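Local atomic coordinates of putative sugar phosphate isomerase (Acidithiobacillus ferrooxidans, PDB entry 3L2H), a protein that belongs to the cupin superfamily, probably binds a metal ion and may isomerise sugar phosphates. Residues 137-142 with 146-151. Sequence-based numbering, arbitrary orientation.
Sequences RLYRNN and NLVDMA
Residues 137-141 and 146-149 pair within the beta hairpin of strands 136-141 and 144-149, outside the main cupin sheet, with Arg137 facing Val148, Leu138 facing Leu147 and Tyr139 facing Asn146. The first and last of these are hydrogen-bonded antiparallel pairs. Arg137 N gives its hydrogen to Val148 O over 2.9 Å in a nearly straight bond (171°), and Val148 N returns one to Arg137 O; Tyr139 N and Asn146 O, also 2.9 Å apart, are joined with Asn146 N to Tyr139 O in the same reciprocal way. At the non-hydrogen-bonded pair between them, the CA atoms of Leu138 and Leu147 approach to 4.5 Å, and CA-H...O contacts run from Leu138 to Asn146 O and from Leu147 to Arg137 O. Leu147 CD1 lies 3.9 Å from Leu138 CB, on the face opposite Tyr139.

On the other face Tyr139 lies among Arg137, Asn146 and Val148. Its CG stands anti to the carbonyl carbon (chi1 -59°), and the ring presents its CE2 edge, in plane, to Val148 CG2 at 3.8 Å. One ring face takes Arg137 CG, 3.8 Å above the plane and offset toward the rim. Bent at chi3, the arginine chain ends in a guanidinium that forms salt bridges to Asp130 and to Glu144 of the second subunit.

Tyr139 OH and Asn146 OD1 each bond to the other's counterpart in the second subunit, and residues 146-148 of this chain pair antiparallel with a strand of that subunit. Four backbone bonds thus set the hairpin's register, while Tyr139 OH, Asn146 OD1 and Arg137 NH1 find partners across a subunit interface and Arg137 NE is held within the chain.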
loop_
_atom_site.group_PDB
_atom_site.type_symbol
_atom_site.label_atom_id
_atom_site.label_comp_id
_atom_site.label_asym_id
_atom_site.label_seq_id
_atom_site.Cartn_x
_atom_site.Cartn_y
_atom_site.Cartn_z
ATOM N N ARG B 137 -1.021 3.482 24.150
ATOM C CA ARG B 137 -1.120 3.468 22.709
ATOM C C ARG B 137 -0.045 2.522 22.215
ATOM O O ARG B 137 1.116 2.622 22.633
ATOM C CB ARG B 137 -0.901 4.856 22.120
ATOM C CG ARG B 137 -0.883 4.866 20.577
ATOM C CD ARG B 137 -1.087 6.266 20.013
ATOM N NE ARG B 137 -2.479 6.658 20.113
ATOM C CZ ARG B 137 -2.951 7.820 19.685
ATOM N NH1 ARG B 137 -2.136 8.703 19.101
ATOM N NH2 ARG B 137 -4.232 8.097 19.808
ATOM N N LEU B 138 -0.440 1.619 21.327
ATOM C CA LEU B 138 0.500 0.713 20.671
ATOM C C LEU B 138 0.733 1.137 19.212
ATOM O O LEU B 138 -0.213 1.267 18.481
ATOM C CB LEU B 138 -0.049 -0.690 20.664
ATOM C CG LEU B 138 0.720 -1.737 19.848
ATOM C CD1 LEU B 138 2.058 -2.032 20.466
ATOM C CD2 LEU B 138 -0.135 -3.010 19.716
ATOM N N TYR B 139 1.993 1.311 18.820
ATOM C CA TYR B 139 2.342 1.602 17.462
ATOM C C TYR B 139 2.978 0.317 16.968
ATOM O O TYR B 139 3.956 -0.143 17.571
ATOM C CB TYR B 139 3.360 2.717 17.390
ATOM C CG TYR B 139 2.957 4.033 17.989
ATOM C CD1 TYR B 139 2.297 4.994 17.239
ATOM C CD2 TYR B 139 3.274 4.329 19.307
ATOM C CE1 TYR B 139 1.944 6.240 17.838
ATOM C CE2 TYR B 139 2.914 5.502 19.894
ATOM C CZ TYR B 139 2.276 6.484 19.131
ATOM O OH TYR B 139 1.981 7.660 19.750
ATOM N N ARG B 140 2.386 -0.306 15.939
ATOM C CA ARG B 140 2.936 -1.531 15.398
ATOM C C ARG B 140 3.370 -1.257 13.965
ATOM O O ARG B 140 2.578 -0.857 13.142
ATOM C CB ARG B 140 1.928 -2.674 15.456
ATOM C CG ARG B 140 2.566 -3.989 15.035
ATOM C CD ARG B 140 1.584 -5.182 15.104
ATOM N NE ARG B 140 0.305 -4.939 14.485
ATOM C CZ ARG B 140 0.110 -4.927 13.176
ATOM N NH1 ARG B 140 1.130 -5.086 12.351
ATOM N NH2 ARG B 140 -1.091 -4.655 12.686
ATOM N N ASN B 141 4.637 -1.494 13.716
ATOM C CA ASN B 141 5.308 -1.119 12.471
ATOM C C ASN B 141 6.180 -2.249 11.993
ATOM O O ASN B 141 7.335 -2.359 12.365
ATOM C CB ASN B 141 6.104 0.189 12.704
ATOM C CG ASN B 141 5.160 1.400 12.862
ATOM O OD1 ASN B 141 4.332 1.658 11.956
ATOM N ND2 ASN B 141 5.239 2.104 13.977
ATOM N N ASN B 142 5.610 -3.067 11.104
ATOM C CA ASN B 142 6.316 -4.249 10.616
ATOM C C ASN B 142 7.118 -5.000 11.671
ATOM O O ASN B 142 8.344 -5.130 11.557
ATOM C CB ASN B 142 7.325 -3.842 9.554
ATOM C CG ASN B 142 6.670 -3.548 8.236
ATOM O OD1 ASN B 142 6.655 -4.429 7.361
ATOM N ND2 ASN B 142 6.089 -2.381 8.090
ATOM N N ASN B 146 5.762 -0.968 19.623
ATOM C CA ASN B 146 6.155 0.094 20.545
ATOM C C ASN B 146 4.936 0.511 21.394
ATOM O O ASN B 146 3.987 1.022 20.860
ATOM C CB ASN B 146 6.682 1.347 19.817
ATOM C CG ASN B 146 8.045 1.205 19.174
ATOM O OD1 ASN B 146 8.483 2.176 18.493
ATOM N ND2 ASN B 146 8.751 0.070 19.376
ATOM N N LEU B 147 4.974 0.270 22.710
ATOM C CA LEU B 147 3.864 0.578 23.614
ATOM C C LEU B 147 4.263 1.808 24.444
ATOM O O LEU B 147 5.320 1.816 25.070
ATOM C CB LEU B 147 3.555 -0.603 24.503
ATOM C CG LEU B 147 2.254 -0.619 25.314
ATOM C CD1 LEU B 147 1.001 -0.690 24.411
ATOM C CD2 LEU B 147 2.329 -1.784 26.303
ATOM N N VAL B 148 3.389 2.808 24.459
ATOM C CA VAL B 148 3.669 4.104 25.046
ATOM C C VAL B 148 2.535 4.561 25.923
ATOM O O VAL B 148 1.378 4.435 25.562
ATOM C CB VAL B 148 3.927 5.168 23.958
ATOM C CG1 VAL B 148 4.319 6.496 24.587
ATOM C CG2 VAL B 148 5.037 4.690 22.980
ATOM N N ASP B 149 2.860 5.012 27.127
ATOM C CA ASP B 149 1.829 5.576 27.993
ATOM C C ASP B 149 1.276 6.828 27.329
ATOM O O ASP B 149 2.005 7.608 26.764
ATOM C CB ASP B 149 2.385 5.959 29.354
ATOM C CG ASP B 149 1.296 6.532 30.292
ATOM O OD1 ASP B 149 0.590 5.723 30.923
ATOM O OD2 ASP B 149 1.191 7.792 30.425
HETATM N N MSE B 150 -0.022 7.051 27.427
HETATM C CA MSE B 150 -0.602 8.135 26.662
HETATM C C MSE B 150 -0.107 9.526 27.097
HETATM O O MSE B 150 -0.026 10.441 26.269
HETATM C CB MSE B 150 -2.133 8.030 26.699
HETATM C CG MSE B 150 -2.709 6.965 25.717
HETATM SE SE MSE B 150 -4.638 6.876 26.062
HETATM C CE MSE B 150 -5.074 5.626 24.627
ATOM N N ALA B 151 0.267 9.688 28.354
ATOM C CA ALA B 151 0.792 10.942 28.832
ATOM C C ALA B 151 2.183 11.273 28.288
ATOM O O ALA B 151 2.615 12.422 28.374
ATOM C CB ALA B 151 0.814 10.961 30.399
#